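Local coordinates for Lmo0740 protein (Listeria monocytogenes, PDB 4RFA), which is probably a dimeric transcription activator of the Crp type, with an N-terminal cyclic-nucleotide-binding-like beta domain and a C-terminal winged-helix domain expected to bind DNA, at residues N37-F42 with K94-V99; K48-I53 with I109-L114; Y57-L62 with N70-F75; Y79-I84 with L129-D134; E171-V176 with I219-L224. All coordinates share one frame; numbering follows the deposited sequence.

Contact 1 (N37-F42 with K94-V99); sequences NEKIIF and KHSITV
In I40, I97 and F42 the first torsion sets CG1 or CG anti to the carbonyl carbon (chi1 -66° for I40), and these three side chains gather on one side of the backbone bridge between K39 and T98. I40 crosses I97 obliquely, its CB lying 3.9 Å from I97 CG2, and its CD1 reaches V99 CG2, where the two side chains cross at about a right angle. Farther along, F42 meets I97 CD1 through ring atom CZ. Branched aliphatic residues suit this buried side because they fill space close to the backbone. The backbone fixes the alignment: I40 N donates to I97 O at 2.9 Å, V99 N to E38 O at 3.0 Å, almost in line with the carbonyl, and N37 N to V99 O. K39 CA also makes a C-H...O contact with I97 O at 3.2 Å. Away from the isoleucines, the K39 chain bends at chi2 (-99°), which places CD near S96 OG; beyond it CE lies 3.1 Å from T98 OG1, an aliphatic cover over two hydroxyls whose hydrogen-bond partners are E61 for T98 and E63 for S96. The loop thus meets strand 95-99 at a single bridge, and the strand's other neighbour is strand 58-62 of the beta roll. I40 and V99 continue the packing onto Y34 of strand 29-35 and L104 of strand 103-110, while F42 stacks on F51 of strand 49-55.

Contact 2 (K48-I53 with I109-L114); sequences KSIFFI and IDADFL
S49 and D110 form a non-hydrogen-bonded pair and I50 and I109 a hydrogen-bonded pair of an antiparallel ladder, which ends where strand 103-110 of the beta roll turns into helix 111-120. I50 and I109 exchange both backbone bonds: I50 N to I109 O and I109 N to I50 O, each 2.8 Å, the second nearly straight at 171°. One step on, A111 N donates to K48 O at 3.0 Å, in the carbonyl plane and on a lone pair, so the first turn is still tied to K48, just before the neighbouring strand. I50 covers this junction. With CG1 anti to the carbonyl carbon (chi1 -60°), it sets CG1 4.1 Å from A111 CB, while L114 CD2 comes equally near to I50 CB, the leucine crossing the isoleucine at about a right angle. Alanine suits the spot, its single methyl CB already 3.1 Å from K48 O, and L114, one turn later, brings a longer side chain back to the sheet. At the other end I109 CD1 touches the edge of the F52 ring at CD2, 3.6 Å away, and the pair packs against helix 11-20 through L19 and L12. An aspartate suits the position before the helix, since its short carboxylate can accept from an N-H of the first turn: D110 is the N-cap, and its OD1 takes F113 N at 2.8 Å, nearly along its own C-O axis.

Contact 3 (Y57-L62 with N70-F75); sequences YAAVEL and NYISIF
Both backbone polar atoms of V60 bond to the partner strand: its N donates to I74 O at 2.9 Å and its O accepts from S73 N at 2.7 Å, both nearly in line with the carbonyl. S73 and I74 both face this residue, a classic beta bulge that shifts the register by one before E61 pairs with I72. Past the bulge L62 N reaches Y71 O from above the carbonyl plane, 36° out of it. Side chains sort to the two faces. V60 and I74 lie side by side, CG2 to CG2 at 3.9 Å, whereas A59 CB, on the other face, touches I72 CG2 and the F75 ring. I72 CG2 sits 4.0 Å above that ring, offset toward its rim; the small A59 leaves room for both neighbours. At the turn end E61 OE1 takes a weak bond from N70 ND2 at 3.3 Å, and water 1, which accepts from N70 N, donates to the same oxygen. Water 2 joins L62 O and Y71 N. The extended E61 chain carries its other oxygen, OE2, to R188 and T98 OG1, so the buried carboxylate is held by charge and hydrogen bonds. This bulged hairpin of the beta roll has strand 95-99 beside strand 58-62. F75 packs on L161 and M165 of helix 150-165 and I74 on helix 126-143, with Y140 of the second subunit touching V60 and I74.

Contact 4 (Y79-I84 with L129-D134); sequences YNVLGI and LTSIAD
V81, S131 and I132 carry this contact, in which the short strand 81-82 of the beta roll packs on the long helix 126-143 that, as in Crp-type regulators, forms the dimer interface. V81 meets the helix through CG2, one of its two branches, and this methyl lies 3.3 Å from S131 CB, tighter than the usual carbon-carbon separation. A serine suits so close an approach: it is small, and its OG, turned anti to the carbonyl carbon (chi1 -40°), bonds back to F127 O one turn earlier, which satisfies the hydroxyl within the helix. I132 provides the aliphatic neighbour. Its CD1 lies 4.1 Å from the same valine methyl, so V81 CG2 touches two successive residues of the helix. The same helix turns also meet the second subunit: T130 bonds to F87 and D134 to S89 of that subunit, and I132 touches its I132. I84 closes the row beside V81, its CD1 standing 4.2 Å from I132 CD1.

Contact 5 (E171-V176 with I219-L224); sequences ERNEIV and IDKDSL
I175 with I219 makes the tightly packed end, and N173 with D222 the looser, more open end, of this short antiparallel pairing in the winged-helix domain. At the tight end I175 and I219 exchange two backbone bonds, I175 N to I219 O and I219 N to I175 O, both 2.8 Å. I175 CD1 touches both the K221 chain, 3.7 Å from its CD, and L224 CD2, also at 3.7 Å. Beneath this layer A162 of helix 150-165 receives I175, I219 and L224, a surface that calls for aliphatic residues. Toward solvent the pairing frays. K221 N still donates to N173 O at 3.1 Å, but from well above the carbonyl plane, 51° out of it. N173 brings its amide up to the following loop: OD1 rests 3.2 Å from K221 CB, and ND2 gives D222 OD1 a bond that is weak because its angle is only 120°, although the atoms are 2.6 Å apart. The amide and carboxylate planes stand 62° apart. E174, on the other face, is salt-bridged to R218. The chemistry thus implies a hold that rests on strand bonds and aliphatic packing, while the weak polar link at the exposed end probably contributes less.

Overall arrangement
Contacts 1 to 4 belong to the beta roll and its dimer helix, whereas contact 5 stands apart in the C-terminal domain, about 9 Å from contact 3 at the nearest atoms. Contacts 1 and 3 share one sheet, strand 58-62 pairing with strand 95-99. Contacts 2 and 4 share another, strand 49-55 pairing with strand 81-82, and rings F42 and F51 join contact 1 to contact 2. Contacts 2, 3 and 4 are largely buried; 1 and 5 are partly open. Backbone bonds dominate everywhere except contact 4, which is pure side-chain packing of strand on helix. Contact 3 adds a buried, salt-bridged carboxylate and waters; contacts 1 (through H95), 3 and 4 touch the second subunit.

Contact 1 (N37-F42 with K94-V99)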
# COMPACT_ATOMS: atom_id res chain seq x y z
N ASN A 37 -2.54 16.88 17.36
CA ASN A 37 -1.06 16.92 17.33
C ASN A 37 -0.30 15.92 18.17
O ASN A 37 0.91 15.80 18.00
CB ASN A 37 -0.45 18.31 17.57
CG ASN A 37 -0.47 19.18 16.33
OD1 ASN A 37 -0.60 20.40 16.44
ND2 ASN A 37 -0.41 18.56 15.15
N GLU A 38 -0.96 15.17 19.02
CA GLU A 38 -0.27 14.06 19.64
C GLU A 38 0.21 13.08 18.60
O GLU A 38 -0.44 12.95 17.58
CB GLU A 38 -1.21 13.32 20.56
CG GLU A 38 -1.53 14.09 21.81
CD GLU A 38 -2.18 13.17 22.81
OE1 GLU A 38 -3.41 13.27 23.01
OE2 GLU A 38 -1.45 12.29 23.31
N LYS A 39 1.33 12.41 18.88
CA LYS A 39 1.86 11.34 18.07
C LYS A 39 1.37 9.97 18.57
O LYS A 39 1.40 9.68 19.73
CB LYS A 39 3.39 11.36 18.11
CG LYS A 39 4.03 12.55 17.40
CD LYS A 39 4.50 12.20 16.00
CE LYS A 39 4.54 13.40 15.08
NZ LYS A 39 5.22 14.57 15.72
N ILE A 40 0.94 9.13 17.66
CA ILE A 40 0.57 7.75 18.00
C ILE A 40 1.85 6.91 17.79
O ILE A 40 2.45 6.93 16.72
CB ILE A 40 -0.59 7.29 17.09
CG1 ILE A 40 -1.85 8.10 17.40
CG2 ILE A 40 -0.87 5.80 17.22
CD1 ILE A 40 -2.93 7.98 16.35
N ILE A 41 2.28 6.20 18.82
CA ILE A 41 3.58 5.50 18.78
C ILE A 41 3.36 4.05 19.16
O ILE A 41 2.70 3.78 20.15
CB ILE A 41 4.58 6.17 19.75
CG1 ILE A 41 4.93 7.58 19.24
CG2 ILE A 41 5.84 5.33 19.93
CD1 ILE A 41 5.20 8.60 20.34
N PHE A 42 3.87 3.11 18.37
CA PHE A 42 3.74 1.69 18.70
C PHE A 42 4.90 1.22 19.59
O PHE A 42 6.04 1.25 19.15
CB PHE A 42 3.69 0.81 17.43
CG PHE A 42 2.80 1.35 16.32
CD1 PHE A 42 1.51 1.81 16.59
CD2 PHE A 42 3.25 1.37 15.00
CE1 PHE A 42 0.71 2.30 15.58
CE2 PHE A 42 2.45 1.85 13.98
CZ PHE A 42 1.18 2.31 14.27
N LYS A 94 11.32 6.05 7.13
CA LYS A 94 10.68 6.45 8.38
C LYS A 94 9.46 7.35 8.13
O LYS A 94 9.50 8.29 7.31
CB LYS A 94 11.64 7.20 9.30
CG LYS A 94 13.00 6.54 9.45
CD LYS A 94 14.08 7.57 9.75
CE LYS A 94 15.47 6.99 9.54
NZ LYS A 94 16.52 7.92 10.04
N HIS A 95 8.38 7.03 8.84
CA HIS A 95 7.16 7.82 8.89
C HIS A 95 6.74 7.96 10.38
O HIS A 95 7.09 7.11 11.21
CB HIS A 95 6.03 7.12 8.07
CG HIS A 95 6.17 7.24 6.57
ND1 HIS A 95 7.14 6.58 5.85
CD2 HIS A 95 5.40 7.88 5.66
CE1 HIS A 95 7.00 6.85 4.56
NE2 HIS A 95 5.94 7.64 4.42
N SER A 96 6.01 9.03 10.72
CA SER A 96 5.37 9.17 12.05
C SER A 96 3.88 9.54 11.91
O SER A 96 3.45 9.91 10.82
CB SER A 96 6.10 10.20 12.90
OG SER A 96 5.69 11.51 12.58
N ILE A 97 3.11 9.46 12.99
CA ILE A 97 1.65 9.47 12.93
C ILE A 97 1.06 10.50 13.87
O ILE A 97 1.21 10.38 15.04
CB ILE A 97 1.09 8.07 13.27
CG1 ILE A 97 1.62 7.07 12.24
CG2 ILE A 97 -0.44 8.10 13.30
CD1 ILE A 97 1.27 5.62 12.46
N THR A 98 0.36 11.50 13.32
CA THR A 98 -0.09 12.65 14.08
C THR A 98 -1.59 12.78 14.00
O THR A 98 -2.17 12.68 12.92
CB THR A 98 0.50 13.92 13.45
OG1 THR A 98 1.92 13.80 13.40
CG2 THR A 98 0.11 15.16 14.20
N VAL A 99 -2.20 13.05 15.13
CA VAL A 99 -3.62 13.18 15.24
C VAL A 99 -4.01 14.50 14.65
O VAL A 99 -3.45 15.54 15.01
CB VAL A 99 -4.07 13.05 16.70
CG1 VAL A 99 -5.55 13.32 16.86
CG2 VAL A 99 -3.72 11.64 17.18

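Contact 2 (K48-I53 with I109-L114)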
# COMPACT_ATOMS: atom_id res chain seq x y z
N LYS A 48 3.18 -8.36 20.16
CA LYS A 48 2.80 -7.19 19.40
C LYS A 48 1.28 -7.13 19.26
O LYS A 48 0.58 -8.11 19.51
CB LYS A 48 3.50 -7.24 18.04
CG LYS A 48 4.95 -7.69 18.16
CD LYS A 48 5.84 -7.17 17.06
CE LYS A 48 7.28 -7.55 17.34
NZ LYS A 48 8.19 -6.68 16.54
N SER A 49 0.76 -5.98 18.85
CA SER A 49 -0.68 -5.82 18.72
C SER A 49 -1.09 -5.04 17.48
O SER A 49 -0.29 -4.38 16.83
CB SER A 49 -1.25 -5.18 19.99
OG SER A 49 -0.32 -4.29 20.57
N ILE A 50 -2.36 -5.16 17.16
CA ILE A 50 -3.01 -4.51 16.06
C ILE A 50 -3.83 -3.35 16.66
O ILE A 50 -4.33 -3.49 17.78
CB ILE A 50 -3.89 -5.54 15.35
CG1 ILE A 50 -3.03 -6.68 14.83
CG2 ILE A 50 -4.62 -4.93 14.19
CD1 ILE A 50 -1.85 -6.23 13.99
N PHE A 51 -3.96 -2.23 15.94
CA PHE A 51 -4.69 -1.05 16.45
C PHE A 51 -5.86 -0.70 15.56
O PHE A 51 -5.70 -0.55 14.39
CB PHE A 51 -3.75 0.18 16.53
CG PHE A 51 -2.56 -0.05 17.38
CD1 PHE A 51 -1.48 -0.79 16.91
CD2 PHE A 51 -2.52 0.43 18.66
CE1 PHE A 51 -0.39 -1.05 17.73
CE2 PHE A 51 -1.44 0.19 19.48
CZ PHE A 51 -0.38 -0.56 19.02
N PHE A 52 -7.06 -0.59 16.12
CA PHE A 52 -8.22 -0.13 15.35
C PHE A 52 -8.71 1.24 15.73
O PHE A 52 -9.08 1.47 16.90
CB PHE A 52 -9.38 -1.08 15.58
CG PHE A 52 -9.38 -2.21 14.65
CD1 PHE A 52 -9.79 -2.03 13.34
CD2 PHE A 52 -8.92 -3.45 15.06
CE1 PHE A 52 -9.76 -3.09 12.45
CE2 PHE A 52 -8.89 -4.51 14.18
CZ PHE A 52 -9.31 -4.33 12.87
N ILE A 53 -8.81 2.12 14.76
CA ILE A 53 -9.30 3.47 15.01
C ILE A 53 -10.81 3.38 15.00
O ILE A 53 -11.40 2.84 14.06
CB ILE A 53 -8.87 4.46 13.94
CG1 ILE A 53 -7.37 4.34 13.66
CG2 ILE A 53 -9.33 5.86 14.30
CD1 ILE A 53 -6.47 4.09 14.83
N ILE A 109 -5.22 -4.17 20.31
CA ILE A 109 -5.55 -5.57 20.48
C ILE A 109 -4.36 -6.51 20.29
O ILE A 109 -3.72 -6.51 19.25
CB ILE A 109 -6.61 -6.01 19.47
CG1 ILE A 109 -7.82 -5.11 19.55
CG2 ILE A 109 -7.00 -7.43 19.79
CD1 ILE A 109 -8.66 -5.07 18.31
N ASP A 110 -4.10 -7.33 21.29
CA ASP A 110 -2.99 -8.23 21.22
C ASP A 110 -3.21 -9.08 19.99
O ASP A 110 -4.29 -9.58 19.74
CB ASP A 110 -2.87 -9.05 22.51
CG ASP A 110 -1.92 -10.22 22.35
OD1 ASP A 110 -2.25 -11.16 21.58
OD2 ASP A 110 -0.85 -10.17 22.98
N ALA A 111 -2.15 -9.19 19.19
CA ALA A 111 -2.23 -9.78 17.88
C ALA A 111 -2.38 -11.32 17.92
O ALA A 111 -3.18 -11.91 17.16
CB ALA A 111 -0.96 -9.40 17.11
N ASP A 112 -1.64 -11.97 18.79
CA ASP A 112 -1.88 -13.42 19.02
C ASP A 112 -3.37 -13.74 19.32
O ASP A 112 -3.96 -14.64 18.69
CB ASP A 112 -0.99 -13.97 20.14
CG ASP A 112 0.26 -14.66 19.60
OD1 ASP A 112 0.97 -14.08 18.75
OD2 ASP A 112 0.54 -15.80 20.05
N PHE A 113 -3.95 -12.99 20.27
CA PHE A 113 -5.38 -13.07 20.59
C PHE A 113 -6.22 -12.92 19.35
O PHE A 113 -7.02 -13.76 19.00
CB PHE A 113 -5.77 -11.96 21.57
CG PHE A 113 -7.23 -11.95 21.99
CD1 PHE A 113 -7.82 -13.07 22.60
CD2 PHE A 113 -7.99 -10.79 21.89
CE1 PHE A 113 -9.14 -13.03 23.03
CE2 PHE A 113 -9.31 -10.74 22.34
CZ PHE A 113 -9.89 -11.87 22.91
N LEU A 114 -6.03 -11.80 18.68
CA LEU A 114 -6.85 -11.47 17.53
C LEU A 114 -6.65 -12.56 16.49
O LEU A 114 -7.64 -13.05 15.92
CB LEU A 114 -6.46 -10.10 16.95
CG LEU A 114 -7.23 -9.77 15.67
CD1 LEU A 114 -8.73 -9.75 15.90
CD2 LEU A 114 -6.74 -8.44 15.09

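Contact 3 (Y57-L62 with N70-F75)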
# COMPACT_ATOMS: atom_id res chain seq x y z
N TYR A 57 -9.19 11.12 13.17
CA TYR A 57 -8.34 11.05 11.99
C TYR A 57 -6.92 11.34 12.39
O TYR A 57 -6.65 12.13 13.29
CB TYR A 57 -8.80 12.07 10.93
CG TYR A 57 -10.17 11.74 10.36
CD1 TYR A 57 -11.34 12.19 10.95
CD2 TYR A 57 -10.28 10.97 9.24
CE1 TYR A 57 -12.58 11.87 10.41
CE2 TYR A 57 -11.48 10.64 8.71
CZ TYR A 57 -12.63 11.08 9.30
OH TYR A 57 -13.82 10.73 8.71
N ALA A 58 -6.00 10.65 11.76
CA ALA A 58 -4.62 11.03 11.91
C ALA A 58 -3.95 11.12 10.55
O ALA A 58 -4.54 10.73 9.55
CB ALA A 58 -3.88 10.02 12.79
N ALA A 59 -2.71 11.58 10.55
CA ALA A 59 -1.89 11.65 9.34
C ALA A 59 -0.59 10.97 9.54
O ALA A 59 0.07 11.16 10.56
CB ALA A 59 -1.61 13.11 8.96
N VAL A 60 -0.19 10.18 8.54
CA VAL A 60 1.13 9.59 8.52
C VAL A 60 2.08 10.53 7.71
O VAL A 60 1.85 10.81 6.53
CB VAL A 60 1.07 8.20 7.84
CG1 VAL A 60 2.39 7.49 7.92
CG2 VAL A 60 -0.04 7.34 8.45
N GLU A 61 3.17 10.95 8.31
CA GLU A 61 4.09 11.92 7.71
C GLU A 61 5.35 11.31 7.13
O GLU A 61 5.96 10.46 7.76
CB GLU A 61 4.53 12.91 8.79
CG GLU A 61 3.38 13.51 9.58
CD GLU A 61 3.78 14.74 10.38
OE1 GLU A 61 4.99 15.09 10.36
OE2 GLU A 61 2.89 15.35 11.02
N LEU A 62 5.77 11.79 5.96
CA LEU A 62 7.09 11.47 5.40
C LEU A 62 8.18 12.27 6.13
O LEU A 62 8.30 13.50 5.95
CB LEU A 62 7.15 11.73 3.88
CG LEU A 62 8.55 11.61 3.23
CD1 LEU A 62 9.31 10.36 3.69
CD2 LEU A 62 8.46 11.62 1.71
N ASN A 70 6.57 18.35 7.46
CA ASN A 70 6.64 17.23 6.60
C ASN A 70 5.38 17.10 5.76
O ASN A 70 4.29 17.50 6.15
CB ASN A 70 6.78 15.95 7.39
CG ASN A 70 8.13 15.82 8.09
OD1 ASN A 70 9.18 16.24 7.58
ND2 ASN A 70 8.12 15.15 9.23
N TYR A 71 5.57 16.48 4.61
CA TYR A 71 4.47 16.05 3.78
C TYR A 71 3.69 14.98 4.51
O TYR A 71 4.19 14.31 5.40
CB TYR A 71 5.02 15.48 2.48
CG TYR A 71 5.70 16.49 1.58
CD1 TYR A 71 5.31 17.82 1.56
CD2 TYR A 71 6.71 16.08 0.70
CE1 TYR A 71 5.92 18.74 0.70
CE2 TYR A 71 7.32 16.99 -0.17
CZ TYR A 71 6.92 18.32 -0.16
OH TYR A 71 7.51 19.23 -1.01
N ILE A 72 2.47 14.76 4.07
CA ILE A 72 1.62 13.72 4.62
C ILE A 72 1.47 12.68 3.55
O ILE A 72 1.08 13.00 2.42
CB ILE A 72 0.25 14.29 4.94
CG1 ILE A 72 0.36 15.28 6.09
CG2 ILE A 72 -0.76 13.16 5.16
CD1 ILE A 72 -0.86 16.18 6.25
N SER A 73 1.78 11.44 3.90
CA SER A 73 1.78 10.34 2.93
C SER A 73 0.39 9.82 2.79
O SER A 73 -0.03 9.49 1.70
CB SER A 73 2.69 9.18 3.42
OG SER A 73 4.00 9.68 3.61
N ILE A 74 -0.32 9.69 3.91
CA ILE A 74 -1.68 9.15 3.84
C ILE A 74 -2.39 9.47 5.13
O ILE A 74 -1.73 9.66 6.13
CB ILE A 74 -1.62 7.59 3.57
CG1 ILE A 74 -2.99 7.00 3.28
CG2 ILE A 74 -0.93 6.89 4.71
CD1 ILE A 74 -2.92 5.58 2.68
N PHE A 75 -3.73 9.51 5.10
CA PHE A 75 -4.50 9.66 6.30
C PHE A 75 -4.91 8.32 6.90
O PHE A 75 -5.05 7.37 6.20
CB PHE A 75 -5.72 10.51 6.02
CG PHE A 75 -5.37 11.93 5.72
CD1 PHE A 75 -5.07 12.81 6.77
CD2 PHE A 75 -5.22 12.37 4.43
CE1 PHE A 75 -4.67 14.12 6.51
CE2 PHE A 75 -4.80 13.68 4.15
CZ PHE A 75 -4.52 14.56 5.20
O HOH W 1 5.73 17.57 10.08
O HOH W 2 8.18 15.31 4.00

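Contact 4 (Y79-I84 with L129-D134)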
# COMPACT_ATOMS: atom_id res chain seq x y z
N TYR A 79 -11.97 2.98 11.49
CA TYR A 79 -12.07 1.58 11.02
C TYR A 79 -10.85 1.04 10.28
O TYR A 79 -10.86 -0.12 9.86
CB TYR A 79 -13.35 1.33 10.23
CG TYR A 79 -14.54 1.93 10.93
CD1 TYR A 79 -14.87 1.51 12.21
CD2 TYR A 79 -15.30 2.95 10.36
CE1 TYR A 79 -15.93 2.06 12.91
CE2 TYR A 79 -16.37 3.51 11.04
CZ TYR A 79 -16.68 3.05 12.32
OH TYR A 79 -17.73 3.59 13.03
N ASN A 80 -9.80 1.84 10.15
CA ASN A 80 -8.50 1.33 9.72
C ASN A 80 -7.80 0.48 10.75
O ASN A 80 -7.92 0.71 11.98
CB ASN A 80 -7.53 2.48 9.35
CG ASN A 80 -7.93 3.22 8.09
OD1 ASN A 80 -7.39 4.27 7.79
ND2 ASN A 80 -8.89 2.71 7.37
N VAL A 81 -7.10 -0.54 10.28
CA VAL A 81 -6.20 -1.32 11.12
C VAL A 81 -4.84 -0.65 11.07
O VAL A 81 -4.52 -0.13 10.03
CB VAL A 81 -6.05 -2.78 10.63
CG1 VAL A 81 -5.50 -3.64 11.73
CG2 VAL A 81 -7.38 -3.33 10.22
N LEU A 82 -4.07 -0.62 12.16
CA LEU A 82 -2.76 0.05 12.21
C LEU A 82 -1.78 -0.88 12.89
O LEU A 82 -2.14 -1.83 13.64
CB LEU A 82 -2.75 1.35 13.01
CG LEU A 82 -2.97 2.75 12.46
CD1 LEU A 82 -2.96 3.79 13.54
CD2 LEU A 82 -1.94 3.16 11.42
N GLY A 83 -0.51 -0.60 12.61
CA GLY A 83 0.57 -1.35 13.19
C GLY A 83 0.87 -2.66 12.49
O GLY A 83 1.55 -3.52 13.06
N ILE A 84 0.35 -2.86 11.28
CA ILE A 84 0.67 -4.11 10.54
C ILE A 84 2.12 -4.06 10.07
O ILE A 84 2.81 -5.08 10.01
CB ILE A 84 -0.22 -4.38 9.32
CG1 ILE A 84 -1.71 -4.30 9.67
CG2 ILE A 84 0.14 -5.75 8.70
CD1 ILE A 84 -2.33 -5.53 10.24
N LEU A 129 -9.28 -8.88 6.57
CA LEU A 129 -8.94 -8.89 5.16
C LEU A 129 -9.52 -7.71 4.42
O LEU A 129 -8.83 -7.09 3.63
CB LEU A 129 -9.52 -10.14 4.50
CG LEU A 129 -8.79 -11.44 4.80
CD1 LEU A 129 -9.44 -12.54 3.96
CD2 LEU A 129 -7.30 -11.32 4.49
N THR A 130 -10.78 -7.41 4.70
CA THR A 130 -11.46 -6.27 4.10
C THR A 130 -10.85 -4.97 4.51
O THR A 130 -10.69 -4.10 3.68
CB THR A 130 -12.96 -6.28 4.41
OG1 THR A 130 -13.55 -7.40 3.75
CG2 THR A 130 -13.64 -5.00 3.92
N SER A 131 -10.50 -4.82 5.78
CA SER A 131 -9.83 -3.62 6.25
C SER A 131 -8.49 -3.38 5.55
O SER A 131 -8.19 -2.26 5.18
CB SER A 131 -9.57 -3.70 7.75
OG SER A 131 -10.67 -4.29 8.39
N ILE A 132 -7.71 -4.44 5.42
CA ILE A 132 -6.43 -4.43 4.72
C ILE A 132 -6.64 -4.08 3.26
O ILE A 132 -6.03 -3.13 2.78
CB ILE A 132 -5.74 -5.83 4.81
CG1 ILE A 132 -5.40 -6.21 6.26
CG2 ILE A 132 -4.47 -5.90 4.00
CD1 ILE A 132 -5.21 -5.06 7.20
N ALA A 133 -7.53 -4.82 2.61
CA ALA A 133 -7.92 -4.59 1.20
C ALA A 133 -8.22 -3.14 0.94
O ALA A 133 -7.74 -2.57 -0.02
CB ALA A 133 -9.13 -5.44 0.84
N ASP A 134 -8.96 -2.50 1.85
CA ASP A 134 -9.26 -1.07 1.64
C ASP A 134 -8.03 -0.19 1.78
O ASP A 134 -7.94 0.83 1.13
CB ASP A 134 -10.36 -0.60 2.59
CG ASP A 134 -11.71 -1.20 2.25
OD1 ASP A 134 -11.88 -1.66 1.10
OD2 ASP A 134 -12.60 -1.21 3.11

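Contact 5 (E171-V176 with I219-L224)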
# COMPACT_ATOMS: atom_id res chain seq x y z
N GLU A 171 -28.68 17.89 -1.31
CA GLU A 171 -29.62 19.00 -1.48
C GLU A 171 -28.90 20.14 -2.20
O GLU A 171 -29.44 20.71 -3.16
CB GLU A 171 -30.15 19.49 -0.13
CG GLU A 171 -31.55 20.11 -0.20
CD GLU A 171 -32.64 19.07 -0.39
OE1 GLU A 171 -32.43 17.90 -0.04
OE2 GLU A 171 -33.72 19.44 -0.88
N ARG A 172 -27.68 20.45 -1.75
CA ARG A 172 -26.84 21.48 -2.37
C ARG A 172 -25.90 20.91 -3.44
O ARG A 172 -25.17 21.65 -4.10
CB ARG A 172 -26.03 22.24 -1.32
CG ARG A 172 -26.87 22.95 -0.26
CD ARG A 172 -26.00 23.67 0.76
N ASN A 173 -25.93 19.58 -3.60
CA ASN A 173 -25.11 18.88 -4.59
C ASN A 173 -23.62 19.17 -4.39
O ASN A 173 -22.92 19.66 -5.30
CB ASN A 173 -25.57 19.21 -6.01
CG ASN A 173 -25.41 18.03 -6.96
OD1 ASN A 173 -25.46 16.87 -6.55
ND2 ASN A 173 -25.22 18.33 -8.24
N GLU A 174 -23.15 18.87 -3.17
CA GLU A 174 -21.79 19.12 -2.73
C GLU A 174 -21.31 17.99 -1.85
O GLU A 174 -22.09 17.44 -1.05
CB GLU A 174 -21.73 20.39 -1.88
CG GLU A 174 -21.91 21.71 -2.62
CD GLU A 174 -21.95 22.89 -1.67
OE1 GLU A 174 -21.53 22.75 -0.50
OE2 GLU A 174 -22.42 23.97 -2.07
N ILE A 175 -20.03 17.66 -1.95
CA ILE A 175 -19.39 16.78 -0.99
C ILE A 175 -18.43 17.62 -0.18
O ILE A 175 -17.60 18.32 -0.74
CB ILE A 175 -18.66 15.63 -1.69
CG1 ILE A 175 -19.70 14.65 -2.23
CG2 ILE A 175 -17.71 14.91 -0.74
CD1 ILE A 175 -19.15 13.67 -3.25
N VAL A 176 -18.57 17.56 1.15
CA VAL A 176 -17.87 18.46 2.05
C VAL A 176 -16.81 17.70 2.82
O VAL A 176 -17.06 16.60 3.29
CB VAL A 176 -18.83 19.12 3.06
CG1 VAL A 176 -18.09 20.15 3.90
CG2 VAL A 176 -20.01 19.76 2.32
N ILE A 219 -16.99 20.26 -2.67
CA ILE A 219 -16.63 19.80 -3.97
C ILE A 219 -17.92 19.57 -4.71
O ILE A 219 -18.83 18.94 -4.17
CB ILE A 219 -15.84 18.48 -3.92
CG1 ILE A 219 -14.49 18.69 -3.25
CG2 ILE A 219 -15.61 17.93 -5.32
CD1 ILE A 219 -13.98 17.42 -2.60
N ASP A 220 -17.99 20.10 -5.93
CA ASP A 220 -19.19 19.97 -6.76
C ASP A 220 -19.44 18.53 -7.06
O ASP A 220 -18.68 17.90 -7.80
CB ASP A 220 -19.04 20.72 -8.07
CG ASP A 220 -20.36 21.01 -8.71
OD1 ASP A 220 -21.28 20.15 -8.64
OD2 ASP A 220 -20.48 22.13 -9.25
N LYS A 221 -20.52 18.01 -6.47
CA LYS A 221 -20.92 16.63 -6.66
C LYS A 221 -20.81 16.20 -8.14
O LYS A 221 -20.19 15.17 -8.42
CB LYS A 221 -22.35 16.42 -6.16
CG LYS A 221 -22.86 15.01 -6.35
CD LYS A 221 -22.01 14.02 -5.56
CE LYS A 221 -22.59 12.62 -5.60
NZ LYS A 221 -21.66 11.63 -5.01
N ASP A 222 -21.38 17.00 -9.05
CA ASP A 222 -21.28 16.71 -10.50
C ASP A 222 -19.85 16.34 -10.86
O ASP A 222 -19.58 15.18 -11.22
CB ASP A 222 -21.67 17.90 -11.39
CG ASP A 222 -23.04 18.43 -11.11
OD1 ASP A 222 -23.81 17.78 -10.37
OD2 ASP A 222 -23.34 19.53 -11.64
N SER A 223 -18.95 17.32 -10.72
CA SER A 223 -17.56 17.21 -11.17
C SER A 223 -16.91 15.89 -10.77
O SER A 223 -15.93 15.46 -11.38
CB SER A 223 -16.72 18.39 -10.65
OG SER A 223 -17.22 19.63 -11.12
N LEU A 224 -17.47 15.25 -9.73
CA LEU A 224 -16.90 14.05 -9.16
C LEU A 224 -17.68 12.81 -9.61
O LEU A 224 -18.91 12.85 -9.68
CB LEU A 224 -16.93 14.17 -7.64
CG LEU A 224 -15.72 13.78 -6.81
CD1 LEU A 224 -14.48 14.57 -7.17
CD2 LEU A 224 -16.08 14.01 -5.36